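Local coordinates for xylose isomerase domain protein (Alicyclobacillus acidocaldarius subsp. acidocaldarius, PDB 3U0H) that probably acts as an isomerase and is built as a xylose isomerase-like TIM barrel, at residues 64-69 against 99-104; 135-140 against 200-205; 206-211 against 227-232. All coordinates share one frame; numbering follows the deposited sequence.

Interaction 1 (64-69 against 99-104); sequences ANLGLP and RSVTAF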
# COMPACT_ATOMS: atom_id res chain seq x y z
N ALA A 64 -24.44 8.84 15.52
CA ALA A 64 -24.26 9.31 14.15
C ALA A 64 -22.79 9.29 13.65
O ALA A 64 -22.54 9.15 12.45
CB ALA A 64 -24.80 10.76 14.07
N ASN A 65 -21.82 9.55 14.53
CA ASN A 65 -20.46 9.88 14.11
C ASN A 65 -19.49 9.86 15.28
O ASN A 65 -19.88 9.97 16.46
CB ASN A 65 -20.49 11.29 13.52
CG ASN A 65 -19.15 11.79 12.98
OD1 ASN A 65 -18.47 11.14 12.15
ND2 ASN A 65 -18.77 12.99 13.44
N LEU A 66 -18.20 9.71 14.97
CA LEU A 66 -17.18 9.89 15.93
C LEU A 66 -16.28 11.02 15.52
O LEU A 66 -15.41 10.85 14.62
CB LEU A 66 -16.35 8.60 16.04
CG LEU A 66 -15.02 8.65 16.82
CD1 LEU A 66 -15.28 9.17 18.27
CD2 LEU A 66 -14.27 7.28 16.85
N GLY A 67 -16.37 12.12 16.29
CA GLY A 67 -15.37 13.20 16.25
C GLY A 67 -13.99 12.67 16.60
O GLY A 67 -13.77 12.19 17.71
N LEU A 68 -13.04 12.75 15.67
CA LEU A 68 -11.70 12.11 15.87
C LEU A 68 -11.13 12.32 17.26
O LEU A 68 -10.82 13.43 17.61
CB LEU A 68 -10.72 12.70 14.89
CG LEU A 68 -9.30 12.15 14.84
CD1 LEU A 68 -9.33 10.62 14.60
CD2 LEU A 68 -8.59 12.91 13.69
N PRO A 69 -10.94 11.26 18.05
CA PRO A 69 -10.50 11.58 19.44
C PRO A 69 -8.99 11.55 19.59
O PRO A 69 -8.46 10.68 20.28
CB PRO A 69 -11.14 10.45 20.27
CG PRO A 69 -11.05 9.31 19.31
CD PRO A 69 -11.39 9.88 17.94
N ARG A 99 -20.52 5.28 11.47
CA ARG A 99 -19.69 4.72 10.32
C ARG A 99 -18.51 5.61 9.86
O ARG A 99 -17.83 5.31 8.89
CB ARG A 99 -20.56 4.48 9.08
CG ARG A 99 -21.54 3.32 9.21
CD ARG A 99 -20.81 1.99 9.47
NE ARG A 99 -20.84 1.62 10.90
CZ ARG A 99 -21.78 0.87 11.49
NH1 ARG A 99 -22.81 0.36 10.80
NH2 ARG A 99 -21.70 0.64 12.80
N SER A 100 -18.29 6.70 10.57
CA SER A 100 -17.50 7.84 10.11
C SER A 100 -16.74 8.39 11.29
O SER A 100 -17.22 8.41 12.42
CB SER A 100 -18.44 8.94 9.63
OG SER A 100 -19.56 9.13 10.54
N VAL A 101 -15.56 8.90 11.01
CA VAL A 101 -14.76 9.62 11.96
C VAL A 101 -14.43 10.93 11.26
O VAL A 101 -14.05 10.91 10.08
CB VAL A 101 -13.48 8.83 12.27
CG1 VAL A 101 -12.61 9.62 13.19
CG2 VAL A 101 -13.83 7.48 12.85
N THR A 102 -14.54 12.06 11.96
CA THR A 102 -14.42 13.39 11.28
C THR A 102 -13.47 14.33 12.00
O THR A 102 -13.17 14.17 13.17
CB THR A 102 -15.79 14.09 11.12
OG1 THR A 102 -16.37 14.28 12.42
CG2 THR A 102 -16.76 13.22 10.23
N ALA A 103 -12.99 15.32 11.27
CA ALA A 103 -12.17 16.38 11.84
C ALA A 103 -12.25 17.58 10.91
O ALA A 103 -12.68 17.47 9.76
CB ALA A 103 -10.74 15.89 11.98
N PHE A 104 -11.93 18.76 11.43
CA PHE A 104 -12.02 19.97 10.61
C PHE A 104 -10.60 20.39 10.31
O PHE A 104 -9.68 19.90 10.94
CB PHE A 104 -12.87 21.06 11.23
CG PHE A 104 -12.23 21.78 12.40
CD1 PHE A 104 -11.44 22.91 12.18
CD2 PHE A 104 -12.42 21.33 13.71
CE1 PHE A 104 -10.88 23.58 13.25
CE2 PHE A 104 -11.83 21.97 14.79
CZ PHE A 104 -11.07 23.11 14.56

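Interaction 2 (135-140 against 200-205); sequences GMRVGL and KVVYVH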
# COMPACT_ATOMS: atom_id res chain seq x y z
N GLY A 135 -14.08 -0.66 8.27
CA GLY A 135 -15.04 -0.18 7.28
C GLY A 135 -15.54 1.21 7.63
O GLY A 135 -16.73 1.50 7.59
N MSE A 136 -14.64 2.08 8.02
CA MSE A 136 -15.07 3.42 8.40
C MSE A 136 -14.34 4.45 7.54
O MSE A 136 -13.19 4.24 7.06
CB MSE A 136 -14.87 3.62 9.89
CG MSE A 136 -15.89 2.89 10.80
SE MSE A 136 -15.41 3.01 12.71
CE MSE A 136 -16.58 4.44 13.35
N ARG A 137 -15.02 5.53 7.29
CA ARG A 137 -14.41 6.60 6.51
C ARG A 137 -14.14 7.82 7.37
O ARG A 137 -14.83 8.06 8.39
CB ARG A 137 -15.31 6.99 5.33
CG ARG A 137 -15.44 5.96 4.19
CD ARG A 137 -16.70 6.22 3.33
NE ARG A 137 -17.92 6.07 4.14
CZ ARG A 137 -19.02 6.78 4.03
NH1 ARG A 137 -19.15 7.75 3.16
NH2 ARG A 137 -20.01 6.52 4.83
N VAL A 138 -13.13 8.58 6.94
CA VAL A 138 -12.75 9.84 7.49
C VAL A 138 -13.38 10.95 6.65
O VAL A 138 -13.23 11.03 5.45
CB VAL A 138 -11.20 9.98 7.52
CG1 VAL A 138 -10.74 11.37 8.06
CG2 VAL A 138 -10.61 8.85 8.33
N GLY A 139 -14.14 11.80 7.29
CA GLY A 139 -14.62 12.99 6.62
C GLY A 139 -13.96 14.21 7.23
O GLY A 139 -13.90 14.39 8.45
N LEU A 140 -13.43 15.04 6.36
CA LEU A 140 -12.67 16.20 6.75
C LEU A 140 -13.58 17.37 6.46
O LEU A 140 -14.05 17.53 5.35
CB LEU A 140 -11.38 16.29 5.90
CG LEU A 140 -10.39 15.19 6.13
CD1 LEU A 140 -9.10 15.30 5.31
CD2 LEU A 140 -10.03 15.07 7.62
N LYS A 200 -17.88 9.88 -0.84
CA LYS A 200 -17.12 11.06 -0.37
C LYS A 200 -17.90 12.04 0.51
O LYS A 200 -17.30 12.87 1.23
CB LYS A 200 -16.51 11.77 -1.54
CG LYS A 200 -15.50 10.92 -2.25
CD LYS A 200 -14.23 10.77 -1.45
CE LYS A 200 -13.11 10.14 -2.32
NZ LYS A 200 -12.81 8.75 -1.81
N VAL A 201 -19.23 11.89 0.53
CA VAL A 201 -20.06 12.58 1.52
C VAL A 201 -20.20 11.68 2.77
O VAL A 201 -21.01 10.71 2.80
CB VAL A 201 -21.44 12.96 0.96
CG1 VAL A 201 -22.14 13.90 1.95
CG2 VAL A 201 -21.33 13.61 -0.40
N VAL A 202 -19.36 11.98 3.77
CA VAL A 202 -19.20 11.14 4.95
C VAL A 202 -20.24 11.54 5.99
O VAL A 202 -20.80 10.68 6.64
CB VAL A 202 -17.77 11.27 5.51
CG1 VAL A 202 -17.58 10.43 6.79
CG2 VAL A 202 -16.71 10.85 4.45
N TYR A 203 -20.45 12.85 6.20
CA TYR A 203 -21.33 13.33 7.22
C TYR A 203 -21.70 14.76 6.87
O TYR A 203 -21.01 15.42 6.12
CB TYR A 203 -20.64 13.17 8.60
CG TYR A 203 -21.46 13.50 9.87
CD1 TYR A 203 -22.73 12.98 10.06
CD2 TYR A 203 -20.91 14.30 10.89
CE1 TYR A 203 -23.46 13.30 11.19
CE2 TYR A 203 -21.63 14.58 12.07
CZ TYR A 203 -22.90 14.09 12.20
OH TYR A 203 -23.65 14.36 13.33
N VAL A 204 -22.84 15.21 7.36
CA VAL A 204 -23.43 16.43 6.89
C VAL A 204 -23.88 17.28 8.06
O VAL A 204 -24.46 16.76 9.03
CB VAL A 204 -24.60 16.11 5.96
CG1 VAL A 204 -25.33 17.40 5.56
CG2 VAL A 204 -24.07 15.34 4.74
N HIS A 205 -23.57 18.57 8.00
CA HIS A 205 -24.12 19.53 8.95
C HIS A 205 -25.01 20.49 8.21
O HIS A 205 -24.68 20.94 7.10
CB HIS A 205 -23.03 20.38 9.60
CG HIS A 205 -22.14 19.66 10.58
ND1 HIS A 205 -20.96 20.19 10.98
CD2 HIS A 205 -22.26 18.45 11.23
CE1 HIS A 205 -20.37 19.37 11.87
NE2 HIS A 205 -21.16 18.29 12.01
O HOH W 1 -22.22 8.50 2.06

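Interaction 3 (206-211 against 227-232); sequences INDTRD and GRIPLV. With PO4 (phosphate ion), chain C.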
# COMPACT_ATOMS: atom_id res chain seq x y z
N ILE A 206 -26.10 20.87 8.89
CA ILE A 206 -27.01 21.92 8.46
C ILE A 206 -27.20 23.07 9.53
O ILE A 206 -27.03 22.85 10.71
CB ILE A 206 -28.34 21.23 8.01
CG1 ILE A 206 -29.13 22.14 7.08
CG2 ILE A 206 -29.12 20.72 9.21
CD1 ILE A 206 -30.17 21.44 6.23
N ASN A 207 -27.55 24.28 9.08
CA ASN A 207 -27.60 25.53 9.91
C ASN A 207 -27.91 26.66 8.95
O ASN A 207 -28.18 26.41 7.76
CB ASN A 207 -26.25 25.79 10.65
CG ASN A 207 -25.07 25.52 9.75
OD1 ASN A 207 -24.98 26.14 8.68
ND2 ASN A 207 -24.27 24.50 10.07
N ASP A 208 -27.88 27.90 9.45
CA ASP A 208 -28.26 29.08 8.66
C ASP A 208 -27.57 30.37 9.10
O ASP A 208 -26.87 30.39 10.08
CB ASP A 208 -29.79 29.28 8.70
CG ASP A 208 -30.39 29.56 7.32
OD1 ASP A 208 -29.69 30.20 6.50
OD2 ASP A 208 -31.56 29.16 7.08
N THR A 209 -27.78 31.45 8.34
CA THR A 209 -27.25 32.78 8.65
C THR A 209 -27.91 33.83 7.80
O THR A 209 -28.24 33.56 6.64
CB THR A 209 -25.74 32.88 8.31
OG1 THR A 209 -25.23 34.02 8.97
CG2 THR A 209 -25.50 33.02 6.78
N ARG A 210 -28.04 35.07 8.32
CA ARG A 210 -28.58 36.20 7.52
C ARG A 210 -27.50 37.07 6.96
O ARG A 210 -27.76 37.99 6.19
CB ARG A 210 -29.52 37.03 8.35
CG ARG A 210 -30.79 36.30 8.73
CD ARG A 210 -31.75 37.33 9.33
NE ARG A 210 -32.98 36.72 9.75
CZ ARG A 210 -34.02 37.39 10.18
NH1 ARG A 210 -34.03 38.73 10.24
NH2 ARG A 210 -35.09 36.72 10.55
N ASP A 211 -26.27 36.76 7.33
CA ASP A 211 -25.10 37.42 6.77
C ASP A 211 -24.73 36.92 5.39
O ASP A 211 -24.96 35.75 5.03
CB ASP A 211 -23.91 37.25 7.72
CG ASP A 211 -24.25 37.66 9.14
OD1 ASP A 211 -25.19 38.44 9.33
OD2 ASP A 211 -23.61 37.19 10.06
N GLY A 227 -32.57 31.83 8.32
CA GLY A 227 -31.73 32.72 7.52
C GLY A 227 -31.88 32.65 6.02
O GLY A 227 -32.97 32.35 5.53
N ARG A 228 -30.79 32.95 5.29
CA ARG A 228 -30.84 33.07 3.82
C ARG A 228 -30.09 31.98 3.02
O ARG A 228 -30.09 32.04 1.81
CB ARG A 228 -30.42 34.50 3.35
CG ARG A 228 -28.94 34.90 3.52
CD ARG A 228 -28.70 36.40 3.23
NE ARG A 228 -28.97 36.74 1.83
CZ ARG A 228 -28.18 36.45 0.79
NH1 ARG A 228 -28.55 36.80 -0.44
NH2 ARG A 228 -27.02 35.79 0.93
N ILE A 229 -29.49 30.98 3.67
CA ILE A 229 -28.71 29.92 2.96
C ILE A 229 -29.72 29.07 2.20
O ILE A 229 -30.77 28.75 2.76
CB ILE A 229 -27.91 29.04 3.92
CG1 ILE A 229 -26.98 29.90 4.74
CG2 ILE A 229 -27.02 28.01 3.19
CD1 ILE A 229 -26.17 29.07 5.70
N PRO A 230 -29.47 28.77 0.89
CA PRO A 230 -30.40 27.88 0.09
C PRO A 230 -30.29 26.41 0.47
O PRO A 230 -29.44 25.62 -0.04
CB PRO A 230 -30.01 28.13 -1.37
CG PRO A 230 -29.28 29.44 -1.34
CD PRO A 230 -28.55 29.48 -0.02
N LEU A 231 -31.16 26.01 1.38
CA LEU A 231 -30.95 24.75 2.07
C LEU A 231 -31.57 23.61 1.29
O LEU A 231 -31.16 22.48 1.43
CB LEU A 231 -31.50 24.80 3.50
CG LEU A 231 -30.71 25.62 4.55
CD1 LEU A 231 -31.38 25.45 5.92
CD2 LEU A 231 -29.22 25.26 4.58
N VAL A 232 -32.60 23.90 0.50
CA VAL A 232 -33.15 22.88 -0.37
C VAL A 232 -32.13 22.44 -1.44
O VAL A 232 -31.93 21.27 -1.57
CB VAL A 232 -34.51 23.27 -0.96
CG1 VAL A 232 -35.00 22.14 -1.86
CG2 VAL A 232 -35.53 23.50 0.14
P PO4 C . -31.89 37.85 0.02
O1 PO4 C . -31.47 38.06 -1.42
O2 PO4 C . -32.28 36.40 0.30
O3 PO4 C . -30.71 38.11 0.93
O4 PO4 C . -33.02 38.80 0.34
O HOH W 2 -32.56 29.38 4.62

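Interaction 1 (64-69 against 99-104)
L66 and V101 pair as parallel neighbours, their side chains lying alongside each other and pointing the same way, with CD2 of L66 4.0 Å from CG2 of V101. The backbone holds them there: L66 N donates to S100 O, and L66 O receives T102 N at 3.0 Å. V101 CA also comes within 3.0 Å of L66 O, a CA-H...O contact beside the T102 N bond. L68 N then bonds to T102 O at 2.9 Å in a nearly straight N-H...O (167°), with the N in the carbonyl plane.

On the other side of the sheet the buried side chain of N65 carries the packing. CG stands anti to the backbone N (chi1 -178°), which takes it between two hydroxyls of the facing strand, 3.6 Å from S100 OG and 3.8 Å from T102 OG1. Y203 of strand 201-206 packs against N65, and V202 of the same strand against S100. An alanine in place of N65 would probably leave S100 OG and T102 OG1 without this polar neighbour and open a gap beside them.

The packing thins beyond G67. L68 and A103 are partly exposed, and the two methyls of L68 part ways: CD1 lies 3.7 Å from CG1 of V101, the two side chains crossing at a slant, whereas CD2 only grazes the CB of A103 at 4.1 Å.

L66 and V101 face the outer helices, meeting C93 and L131, while N65, S100 and T102 look into the barrel. Two neighbouring parallel strands, joined through the helices 76-84 and 86-95 and divided into a helix-facing and an interior side, are the beta-alpha-beta unit of a TIM barrel.

Interaction 2 (135-140 against 200-205)
The guanidinium of R137 is met at its edge by the carbonyl of V201, whose O lies near the guanidinium plane, 3.5 Å from NH1. V202 CA approaches the same NH1 obliquely at 3.8 Å. Neither is the main partner of this nitrogen: NH1 donates to the carbonyl O of E199, just before the second segment. Water 1 adds a bridge, donating to V201 O at 2.6 Å and accepting a weak bond from R137 NH1. The bend at chi3 (-63°) turns NE aside on the way to this edge, and P133 of a neighbouring subunit packs on the same arginine. The other flat groups are engaged away from 135-140: the Y203 hydroxyl bonds to D34, and ND1 of H205 to D179.

These are strands 137-141 and 201-206 of the eight-stranded parallel barrel, and they are not neighbours in it. Strand 174-179 runs between them in the sheet, so the contact spans the barrel interior, and the segment axes cross at -47° with a closest approach of 6.6 Å.

V202 fills that span. Its CG1, anti to the backbone N (chi1 178°), reaches to 3.7 Å from G139 N, while CG2 comes equally close to G139 CA and lies 3.6 Å from V138 O. Both methyls and CB, the latter 3.8 Å from G139 CA, press on the same side of the glycine backbone. The close approach depends on G139 having no side chain: a CB position there lies only 2.7 Å from V202 CB.

Interaction 3 (206-211 against 227-232)
D208 reaches across to the backbone N-H groups of G227 and I229, tying the loop that leaves barrel strand 201-206 to the chain that enters helix 231-241, a beta-alpha connection of the TIM barrel. Its side chain can be followed atom by atom. CB lies 3.8 Å from G227 N. CG moves closer, 3.3 Å from the same N. Then the carboxylate divides its work. OD1 accepts I229 N at 2.9 Å through its syn lone pair, and on the anti side it also takes T209 N, which stands 21° out of the carboxylate plane. OD2 receives a weak bond from G227 N at 3.1 Å and another weak one from G225. Water 2 lies 2.7 Å from both D208 OD2 and I229 O, and cannot serve every acceptor around it at once. The two backbone N-H groups that grip OD1 fix the rotation of the carboxylate.

Next to this grip the two backbones bond directly. R228 N points almost straight at T209 O (2.9 Å, 174°), although it stands well above the carbonyl plane. G227 fits here because it lacks a CB, which would collide with both T209 O and D208 OD1.

Beside it, I229 places CD1 next to D208 CA on a fully extended path (chi2 180°), and its side chain crosses that of T209 at about a right angle. L231, in the first turn of the helix, brings CD2 to 3.5 Å from N207 O, with L275 of helix 261-280 packing on it as well. On the exposed side, R228 turns the edge of its guanidinium to a phosphate ion, probably from the crystallisation liquor, while NH2 bonds to the hydroxyl of Y184. CD2 of L231 lies 4.0 Å from CG1 of I206, the two side chains set slantwise across each other.

Overall arrangement
From the N terminus, interaction 1 comes first, closing a mostly helical loop of 29 residues between strands 62-67 and 100-104. Interaction 2 opens later and closes a longer loop of 59 residues, across the barrel interior. Interaction 3 follows at once, since 200-205 runs directly into 206-211, and closes a loop of 15 residues ahead of helix 231-241. The three lie in series; none nests in or crosses another. Interactions 1 and 2 nevertheless touch, because strands 100-104 and 137-141 are sheet neighbours and S100 packs on V202. Interaction 3 lies apart, its centre 22 Å from that of interaction 2, carrying the barrel out to its helical shell.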